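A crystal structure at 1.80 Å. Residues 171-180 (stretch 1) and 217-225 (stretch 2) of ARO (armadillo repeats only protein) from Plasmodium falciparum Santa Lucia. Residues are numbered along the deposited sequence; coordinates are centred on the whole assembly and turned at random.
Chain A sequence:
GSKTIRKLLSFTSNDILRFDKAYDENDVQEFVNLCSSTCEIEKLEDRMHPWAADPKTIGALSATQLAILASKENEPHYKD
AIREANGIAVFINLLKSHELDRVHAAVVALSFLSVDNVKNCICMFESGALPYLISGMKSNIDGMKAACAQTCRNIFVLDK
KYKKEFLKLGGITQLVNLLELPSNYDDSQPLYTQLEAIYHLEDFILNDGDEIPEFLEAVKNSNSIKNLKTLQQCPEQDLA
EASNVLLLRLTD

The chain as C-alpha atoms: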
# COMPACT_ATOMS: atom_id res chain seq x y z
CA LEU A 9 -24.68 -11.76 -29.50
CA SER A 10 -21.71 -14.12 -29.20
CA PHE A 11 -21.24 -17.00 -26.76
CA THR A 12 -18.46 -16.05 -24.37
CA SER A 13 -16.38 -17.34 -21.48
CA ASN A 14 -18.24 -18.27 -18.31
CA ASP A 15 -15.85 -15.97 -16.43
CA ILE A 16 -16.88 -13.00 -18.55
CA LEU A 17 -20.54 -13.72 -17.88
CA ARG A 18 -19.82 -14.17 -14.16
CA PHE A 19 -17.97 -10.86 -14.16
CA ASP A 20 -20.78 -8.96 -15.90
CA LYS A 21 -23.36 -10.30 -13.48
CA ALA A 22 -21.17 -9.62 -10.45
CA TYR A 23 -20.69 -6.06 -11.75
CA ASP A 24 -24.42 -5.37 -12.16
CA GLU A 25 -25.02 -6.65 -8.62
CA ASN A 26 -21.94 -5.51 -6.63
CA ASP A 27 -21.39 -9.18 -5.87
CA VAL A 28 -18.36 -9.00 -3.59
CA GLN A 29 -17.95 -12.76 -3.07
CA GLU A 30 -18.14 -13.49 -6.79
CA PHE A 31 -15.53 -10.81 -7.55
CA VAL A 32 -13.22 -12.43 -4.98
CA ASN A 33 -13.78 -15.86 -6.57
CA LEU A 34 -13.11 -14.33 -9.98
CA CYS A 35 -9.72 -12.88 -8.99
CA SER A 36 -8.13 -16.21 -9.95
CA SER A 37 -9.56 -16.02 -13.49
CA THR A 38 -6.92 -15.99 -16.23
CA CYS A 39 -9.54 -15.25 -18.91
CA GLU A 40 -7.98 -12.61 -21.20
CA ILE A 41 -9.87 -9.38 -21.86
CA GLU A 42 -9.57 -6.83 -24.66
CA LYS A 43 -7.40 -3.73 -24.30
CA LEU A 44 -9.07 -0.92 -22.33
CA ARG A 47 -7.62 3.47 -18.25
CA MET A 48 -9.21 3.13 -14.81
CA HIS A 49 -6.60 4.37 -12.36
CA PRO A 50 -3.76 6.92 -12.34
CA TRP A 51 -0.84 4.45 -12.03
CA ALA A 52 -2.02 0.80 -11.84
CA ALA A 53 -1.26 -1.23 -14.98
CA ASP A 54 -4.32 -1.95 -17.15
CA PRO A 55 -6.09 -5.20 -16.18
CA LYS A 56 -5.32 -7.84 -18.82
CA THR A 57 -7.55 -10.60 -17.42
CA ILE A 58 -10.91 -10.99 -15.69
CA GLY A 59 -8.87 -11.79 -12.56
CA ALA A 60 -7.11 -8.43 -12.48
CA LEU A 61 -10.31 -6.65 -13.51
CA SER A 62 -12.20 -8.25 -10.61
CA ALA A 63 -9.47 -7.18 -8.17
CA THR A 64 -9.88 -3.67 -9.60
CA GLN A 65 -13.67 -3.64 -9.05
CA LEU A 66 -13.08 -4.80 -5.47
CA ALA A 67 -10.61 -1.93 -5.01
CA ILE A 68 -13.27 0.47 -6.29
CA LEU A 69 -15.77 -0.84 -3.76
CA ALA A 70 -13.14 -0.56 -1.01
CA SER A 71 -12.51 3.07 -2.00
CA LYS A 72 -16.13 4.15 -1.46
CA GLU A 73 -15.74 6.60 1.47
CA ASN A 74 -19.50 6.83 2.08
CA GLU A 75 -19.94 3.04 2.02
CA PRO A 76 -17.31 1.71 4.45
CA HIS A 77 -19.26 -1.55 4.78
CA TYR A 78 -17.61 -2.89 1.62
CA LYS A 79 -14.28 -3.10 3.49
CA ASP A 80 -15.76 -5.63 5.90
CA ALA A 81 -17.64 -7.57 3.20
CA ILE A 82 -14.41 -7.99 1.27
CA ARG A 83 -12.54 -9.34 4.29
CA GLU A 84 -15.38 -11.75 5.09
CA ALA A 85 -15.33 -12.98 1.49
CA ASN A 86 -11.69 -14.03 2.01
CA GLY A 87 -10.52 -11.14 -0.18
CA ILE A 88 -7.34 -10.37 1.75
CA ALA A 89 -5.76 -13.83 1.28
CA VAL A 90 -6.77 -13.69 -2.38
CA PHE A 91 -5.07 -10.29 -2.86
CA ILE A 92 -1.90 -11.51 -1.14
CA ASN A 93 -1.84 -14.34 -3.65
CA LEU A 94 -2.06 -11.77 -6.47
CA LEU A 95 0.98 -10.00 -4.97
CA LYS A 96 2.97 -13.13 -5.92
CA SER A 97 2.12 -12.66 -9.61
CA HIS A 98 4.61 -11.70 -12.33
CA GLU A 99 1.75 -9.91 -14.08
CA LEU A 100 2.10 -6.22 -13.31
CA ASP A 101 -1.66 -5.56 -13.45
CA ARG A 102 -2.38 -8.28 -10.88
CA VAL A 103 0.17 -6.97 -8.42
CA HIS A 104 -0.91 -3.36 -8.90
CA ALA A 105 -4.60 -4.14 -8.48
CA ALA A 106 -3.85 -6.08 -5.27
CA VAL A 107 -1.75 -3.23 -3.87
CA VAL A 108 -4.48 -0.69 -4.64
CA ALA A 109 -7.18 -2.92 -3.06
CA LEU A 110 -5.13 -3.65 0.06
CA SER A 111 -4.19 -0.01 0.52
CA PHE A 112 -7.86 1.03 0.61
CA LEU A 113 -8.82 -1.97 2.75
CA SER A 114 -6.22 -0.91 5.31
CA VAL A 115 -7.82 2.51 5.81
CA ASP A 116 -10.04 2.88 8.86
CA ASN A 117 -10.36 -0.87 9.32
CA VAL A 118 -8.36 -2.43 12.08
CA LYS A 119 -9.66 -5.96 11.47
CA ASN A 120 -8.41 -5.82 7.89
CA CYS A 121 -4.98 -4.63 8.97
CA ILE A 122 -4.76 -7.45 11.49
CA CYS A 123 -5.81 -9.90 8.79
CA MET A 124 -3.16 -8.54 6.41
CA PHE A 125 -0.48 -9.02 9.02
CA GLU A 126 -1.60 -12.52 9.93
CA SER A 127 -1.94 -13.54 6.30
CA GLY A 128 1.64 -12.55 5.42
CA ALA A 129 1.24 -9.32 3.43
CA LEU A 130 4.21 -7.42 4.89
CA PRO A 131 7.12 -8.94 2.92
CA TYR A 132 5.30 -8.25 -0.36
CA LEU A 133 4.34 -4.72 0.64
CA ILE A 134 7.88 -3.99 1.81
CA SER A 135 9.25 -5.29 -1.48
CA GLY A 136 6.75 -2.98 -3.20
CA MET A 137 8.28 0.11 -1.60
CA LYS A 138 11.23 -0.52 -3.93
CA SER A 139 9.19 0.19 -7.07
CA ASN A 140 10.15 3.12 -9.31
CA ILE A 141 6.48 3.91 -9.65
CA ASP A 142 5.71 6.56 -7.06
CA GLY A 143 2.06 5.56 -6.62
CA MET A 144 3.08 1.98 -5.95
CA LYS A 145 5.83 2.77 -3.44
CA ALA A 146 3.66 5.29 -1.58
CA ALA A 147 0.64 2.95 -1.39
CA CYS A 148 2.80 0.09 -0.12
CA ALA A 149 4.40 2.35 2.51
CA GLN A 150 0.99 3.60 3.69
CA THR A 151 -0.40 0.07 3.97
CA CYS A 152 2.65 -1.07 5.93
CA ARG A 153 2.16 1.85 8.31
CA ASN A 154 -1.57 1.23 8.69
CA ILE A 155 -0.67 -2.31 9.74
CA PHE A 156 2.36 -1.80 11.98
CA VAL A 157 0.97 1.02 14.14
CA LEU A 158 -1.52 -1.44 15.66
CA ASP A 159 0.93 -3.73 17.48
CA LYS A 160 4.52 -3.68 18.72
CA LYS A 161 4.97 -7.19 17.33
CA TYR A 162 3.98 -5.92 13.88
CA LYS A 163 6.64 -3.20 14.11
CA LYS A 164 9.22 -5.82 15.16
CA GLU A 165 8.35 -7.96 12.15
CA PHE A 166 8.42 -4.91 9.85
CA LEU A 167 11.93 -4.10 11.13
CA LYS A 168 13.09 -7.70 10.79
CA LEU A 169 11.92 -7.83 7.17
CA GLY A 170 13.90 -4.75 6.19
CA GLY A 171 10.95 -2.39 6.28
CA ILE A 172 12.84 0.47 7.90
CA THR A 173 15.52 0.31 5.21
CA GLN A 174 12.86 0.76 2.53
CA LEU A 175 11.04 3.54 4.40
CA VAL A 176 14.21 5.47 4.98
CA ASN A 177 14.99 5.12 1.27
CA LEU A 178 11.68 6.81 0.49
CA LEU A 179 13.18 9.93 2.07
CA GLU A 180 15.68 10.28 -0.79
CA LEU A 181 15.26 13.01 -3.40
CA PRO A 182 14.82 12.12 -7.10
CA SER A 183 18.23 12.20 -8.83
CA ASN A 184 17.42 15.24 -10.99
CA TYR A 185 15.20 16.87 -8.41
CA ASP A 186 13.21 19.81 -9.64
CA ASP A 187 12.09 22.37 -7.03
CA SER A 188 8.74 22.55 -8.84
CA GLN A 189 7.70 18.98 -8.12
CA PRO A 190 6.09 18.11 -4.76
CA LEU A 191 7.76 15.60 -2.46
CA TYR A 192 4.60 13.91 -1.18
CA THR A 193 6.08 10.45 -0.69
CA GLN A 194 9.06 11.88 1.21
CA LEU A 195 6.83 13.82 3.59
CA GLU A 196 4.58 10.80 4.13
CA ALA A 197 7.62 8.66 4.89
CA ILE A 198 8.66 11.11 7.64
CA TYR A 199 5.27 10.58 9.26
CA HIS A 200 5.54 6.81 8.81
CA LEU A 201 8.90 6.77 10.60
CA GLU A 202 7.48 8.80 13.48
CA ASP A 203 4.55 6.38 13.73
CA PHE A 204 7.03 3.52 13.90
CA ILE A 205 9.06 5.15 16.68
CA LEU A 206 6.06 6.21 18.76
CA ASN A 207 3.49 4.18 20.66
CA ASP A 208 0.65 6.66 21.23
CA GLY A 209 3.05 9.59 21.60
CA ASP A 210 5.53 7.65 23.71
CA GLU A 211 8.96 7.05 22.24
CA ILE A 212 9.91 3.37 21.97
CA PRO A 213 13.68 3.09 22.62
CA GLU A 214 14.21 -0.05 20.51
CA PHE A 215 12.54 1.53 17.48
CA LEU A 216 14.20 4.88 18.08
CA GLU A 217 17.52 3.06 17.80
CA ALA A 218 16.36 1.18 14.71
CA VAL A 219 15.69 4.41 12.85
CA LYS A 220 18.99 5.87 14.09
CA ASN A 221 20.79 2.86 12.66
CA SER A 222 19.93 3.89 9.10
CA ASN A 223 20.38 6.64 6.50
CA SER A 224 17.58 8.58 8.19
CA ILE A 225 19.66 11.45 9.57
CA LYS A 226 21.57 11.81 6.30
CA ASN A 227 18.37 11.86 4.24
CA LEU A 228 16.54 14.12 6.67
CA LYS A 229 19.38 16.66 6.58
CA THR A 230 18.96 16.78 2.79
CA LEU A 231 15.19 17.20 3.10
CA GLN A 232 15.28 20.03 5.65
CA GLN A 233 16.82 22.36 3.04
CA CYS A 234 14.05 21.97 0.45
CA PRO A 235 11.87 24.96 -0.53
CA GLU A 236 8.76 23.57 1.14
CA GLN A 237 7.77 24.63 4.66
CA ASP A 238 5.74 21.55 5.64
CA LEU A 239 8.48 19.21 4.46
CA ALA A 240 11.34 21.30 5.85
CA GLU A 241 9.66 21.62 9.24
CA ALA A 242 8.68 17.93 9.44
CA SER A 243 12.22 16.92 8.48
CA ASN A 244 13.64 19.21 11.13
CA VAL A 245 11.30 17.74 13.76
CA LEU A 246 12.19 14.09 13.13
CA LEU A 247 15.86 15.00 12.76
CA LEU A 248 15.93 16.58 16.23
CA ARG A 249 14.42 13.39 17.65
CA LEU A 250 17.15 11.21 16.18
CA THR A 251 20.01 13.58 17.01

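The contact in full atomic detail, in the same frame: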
# COMPACT_ATOMS: atom_id res chain seq x y z
N GLY A 171 11.87 -3.48 6.54
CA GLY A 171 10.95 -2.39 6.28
C GLY A 171 11.47 -1.00 6.56
O GLY A 171 11.11 -0.05 5.87
N ILE A 172 12.31 -0.85 7.59
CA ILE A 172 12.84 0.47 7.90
C ILE A 172 13.83 0.93 6.83
O ILE A 172 13.86 2.11 6.46
CB ILE A 172 13.47 0.49 9.30
CG1 ILE A 172 12.37 0.39 10.36
CG2 ILE A 172 14.27 1.77 9.52
CD1 ILE A 172 11.37 1.53 10.30
N THR A 173 14.64 0.01 6.33
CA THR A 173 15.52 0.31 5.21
C THR A 173 14.73 0.92 4.04
O THR A 173 15.10 1.97 3.52
CB THR A 173 16.26 -0.93 4.72
OG1 THR A 173 16.94 -1.55 5.83
CG2 THR A 173 17.28 -0.56 3.64
N GLN A 174 13.63 0.28 3.66
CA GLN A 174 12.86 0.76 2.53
C GLN A 174 12.19 2.10 2.83
O GLN A 174 12.17 2.99 1.98
CB GLN A 174 11.81 -0.27 2.11
CG GLN A 174 12.41 -1.54 1.60
CD GLN A 174 13.53 -1.30 0.62
OE1 GLN A 174 13.38 -0.53 -0.34
NE2 GLN A 174 14.68 -1.93 0.85
N LEU A 175 11.65 2.26 4.04
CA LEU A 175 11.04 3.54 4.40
C LEU A 175 12.01 4.68 4.36
O LEU A 175 11.69 5.77 3.88
CB LEU A 175 10.43 3.50 5.81
CG LEU A 175 9.00 3.07 6.02
CD1 LEU A 175 8.64 3.32 7.51
CD2 LEU A 175 8.11 3.87 5.08
N VAL A 176 13.19 4.44 4.92
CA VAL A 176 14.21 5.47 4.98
C VAL A 176 14.62 5.84 3.56
O VAL A 176 14.84 7.01 3.25
CB VAL A 176 15.42 5.02 5.83
CG1 VAL A 176 16.60 5.97 5.65
CG2 VAL A 176 15.02 4.96 7.30
N ASN A 177 14.69 4.85 2.67
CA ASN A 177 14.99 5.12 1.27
C ASN A 177 13.94 5.99 0.58
O ASN A 177 14.26 6.72 -0.36
CB ASN A 177 15.14 3.82 0.49
CG ASN A 177 16.41 3.09 0.82
OD1 ASN A 177 17.25 3.59 1.58
ND2 ASN A 177 16.58 1.90 0.25
N LEU A 178 12.71 5.95 1.06
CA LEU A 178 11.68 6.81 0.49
C LEU A 178 11.93 8.28 0.81
O LEU A 178 11.32 9.15 0.20
CB LEU A 178 10.28 6.39 0.97
CG LEU A 178 9.80 5.02 0.47
CD1 LEU A 178 8.39 4.67 0.96
CD2 LEU A 178 9.86 4.96 -1.02
N LEU A 179 12.83 8.55 1.75
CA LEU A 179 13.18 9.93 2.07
C LEU A 179 14.07 10.58 1.01
O LEU A 179 14.16 11.81 0.92
CB LEU A 179 13.89 10.01 3.42
CG LEU A 179 13.12 9.53 4.66
CD1 LEU A 179 14.08 9.44 5.85
CD2 LEU A 179 11.96 10.46 4.96
N GLU A 180 14.73 9.76 0.20
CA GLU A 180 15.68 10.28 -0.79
C GLU A 180 15.02 11.15 -1.86
O GLU A 180 13.89 10.89 -2.27
CB GLU A 180 16.44 9.13 -1.46
CG GLU A 180 17.43 8.45 -0.52
CD GLU A 180 18.21 7.33 -1.18
OE1 GLU A 180 17.99 7.05 -2.38
OE2 GLU A 180 19.04 6.70 -0.49
N GLU A 217 16.18 3.48 18.17
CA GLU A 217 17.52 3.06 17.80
C GLU A 217 17.54 2.46 16.40
O GLU A 217 18.51 2.64 15.66
CB GLU A 217 18.06 2.04 18.81
N ALA A 218 16.48 1.76 16.05
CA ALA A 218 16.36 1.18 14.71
C ALA A 218 16.44 2.26 13.64
O ALA A 218 17.15 2.11 12.64
CB ALA A 218 15.07 0.39 14.58
N VAL A 219 15.71 3.35 13.85
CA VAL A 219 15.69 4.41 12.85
C VAL A 219 17.02 5.18 12.85
O VAL A 219 17.47 5.65 11.81
CB VAL A 219 14.50 5.36 13.10
CG1 VAL A 219 14.49 6.50 12.09
CG2 VAL A 219 13.19 4.58 13.04
N LYS A 220 17.66 5.26 14.01
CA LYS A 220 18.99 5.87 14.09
C LYS A 220 19.99 5.06 13.30
O LYS A 220 20.86 5.61 12.61
CB LYS A 220 19.45 6.00 15.54
CG LYS A 220 18.80 7.14 16.30
CD LYS A 220 19.30 7.18 17.75
CE LYS A 220 18.73 8.37 18.50
NZ LYS A 220 19.23 8.46 19.90
N ASN A 221 19.88 3.74 13.38
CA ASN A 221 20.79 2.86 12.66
C ASN A 221 20.39 2.72 11.20
O ASN A 221 20.17 1.62 10.71
CB ASN A 221 20.84 1.48 13.32
CG ASN A 221 21.36 1.52 14.74
OD1 ASN A 221 22.12 2.42 15.11
ND2 ASN A 221 20.95 0.55 15.55
N SER A 222 20.29 3.86 10.51
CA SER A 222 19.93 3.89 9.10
C SER A 222 20.39 5.20 8.47
O SER A 222 21.01 6.02 9.13
CB SER A 222 18.40 3.74 8.92
OG SER A 222 17.74 4.95 9.24
N ASN A 223 20.05 5.39 7.19
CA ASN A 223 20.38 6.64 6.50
C ASN A 223 19.41 7.76 6.81
O ASN A 223 19.37 8.75 6.08
CB ASN A 223 20.39 6.43 4.98
CG ASN A 223 21.57 5.61 4.51
OD1 ASN A 223 21.44 4.77 3.62
ND2 ASN A 223 22.73 5.84 5.12
N SER A 224 18.63 7.62 7.88
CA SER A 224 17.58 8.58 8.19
C SER A 224 18.12 9.99 8.37
O SER A 224 17.66 10.92 7.72
CB SER A 224 16.80 8.16 9.44
OG SER A 224 17.64 8.09 10.59
N ILE A 225 19.11 10.14 9.25
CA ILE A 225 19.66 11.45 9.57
C ILE A 225 20.26 12.11 8.33
O ILE A 225 19.99 13.28 8.05
CB ILE A 225 20.72 11.35 10.68
CG1 ILE A 225 20.05 10.97 12.00
CG2 ILE A 225 21.48 12.65 10.83
CD1 ILE A 225 21.01 10.62 13.11

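The most unusual feature of this contact is that a valine packs against a polar link between two helices whose two serine hydroxyls bond within their own stretch. No hydrogen bond crosses between the two stretches. Instead, the hydroxyls of Ser222 and Ser224 both turn back to one carbonyl of their own stretch: Ser222 OG donates to Val219 O at 2.7 Å, and Ser224 OG donates to the same Val219 O, also at 2.7 Å. The backbone closes the motif, with Ser224 N donating to Ser222 OG at 3.1 Å and an N-H...acceptor angle of 142°.

This network forms where the helix containing residues 217-220 gives way to the next one. Asn221 is the first residue to leave helical phi/psi, at -80/57, and Ser222 follows in an extended conformation, at -159/-176. The last regular helical bond within the stretch is Asn221 N to Glu217 O (2.9 Å); Val219 O accepts from both serine hydroxyls. Both serines adopt the p rotamer. Asn223 occupies the N-cap position of the following helix, but its side chain makes no capping bond.

Val176 is the residue of stretch 1 that meets this link. Its CA-to-CB bond points toward stretch 2, its chi1 is t (168°), and it has the largest area covered by the other stretch, 64 Å². Both methyls of Val176 face the link, CG2 coming nearer to Ser222 OG and CG1 nearer to the Asn223-Ser224 backbone. Val176 CG2 lies 3.3 Å from Ser222 OG, a close apolar-to-polar approach, and 4.2 Å from Ser224 CB. Val176 CG1 rests against the backbone leading into the second helix, 3.5 Å from Asn223 C and 3.4 Å from Ser224 N, with Asn223 CB at 3.9 Å. The backbones come close here as well: the CA atoms of Val176 and Ser224 are 5.6 Å apart.

One helical turn earlier, Ile172 also points toward stretch 2, as expected for a residue four positions before Val176; the two are joined by the backbone bond from Val176 N to Ile172 O (2.9 Å). Its packing is looser. Ile172 CG2 sits 4.3 Å from Ala218 O and 4.5 Å from Val219 CA, while Ile172 CD1 meets Val219 CG2 at 4.5 Å, the one apolar side-chain pair in the contact. The CA atoms of Ile172 and Val219 are 6.9 Å apart, so the backbones are wider apart here than at Val176 and Ser224.

Leu179 completes the row on stretch 1, within the type I turn from Asn177 to Glu180. Its CA-to-CB bond points toward stretch 2, and Leu179 CD1 approaches Ser224 CA at 4.3 Å. Leu175 and Leu178 are buried too, but out of reach of stretch 2.

The contact is small, burying 291 Å² over both sides, and it rests on van der Waals packing. Three aliphatic side chains of stretch 1 lie along the helix end, the link and the start of the next helix, with the closest approaches concentrated at Val176.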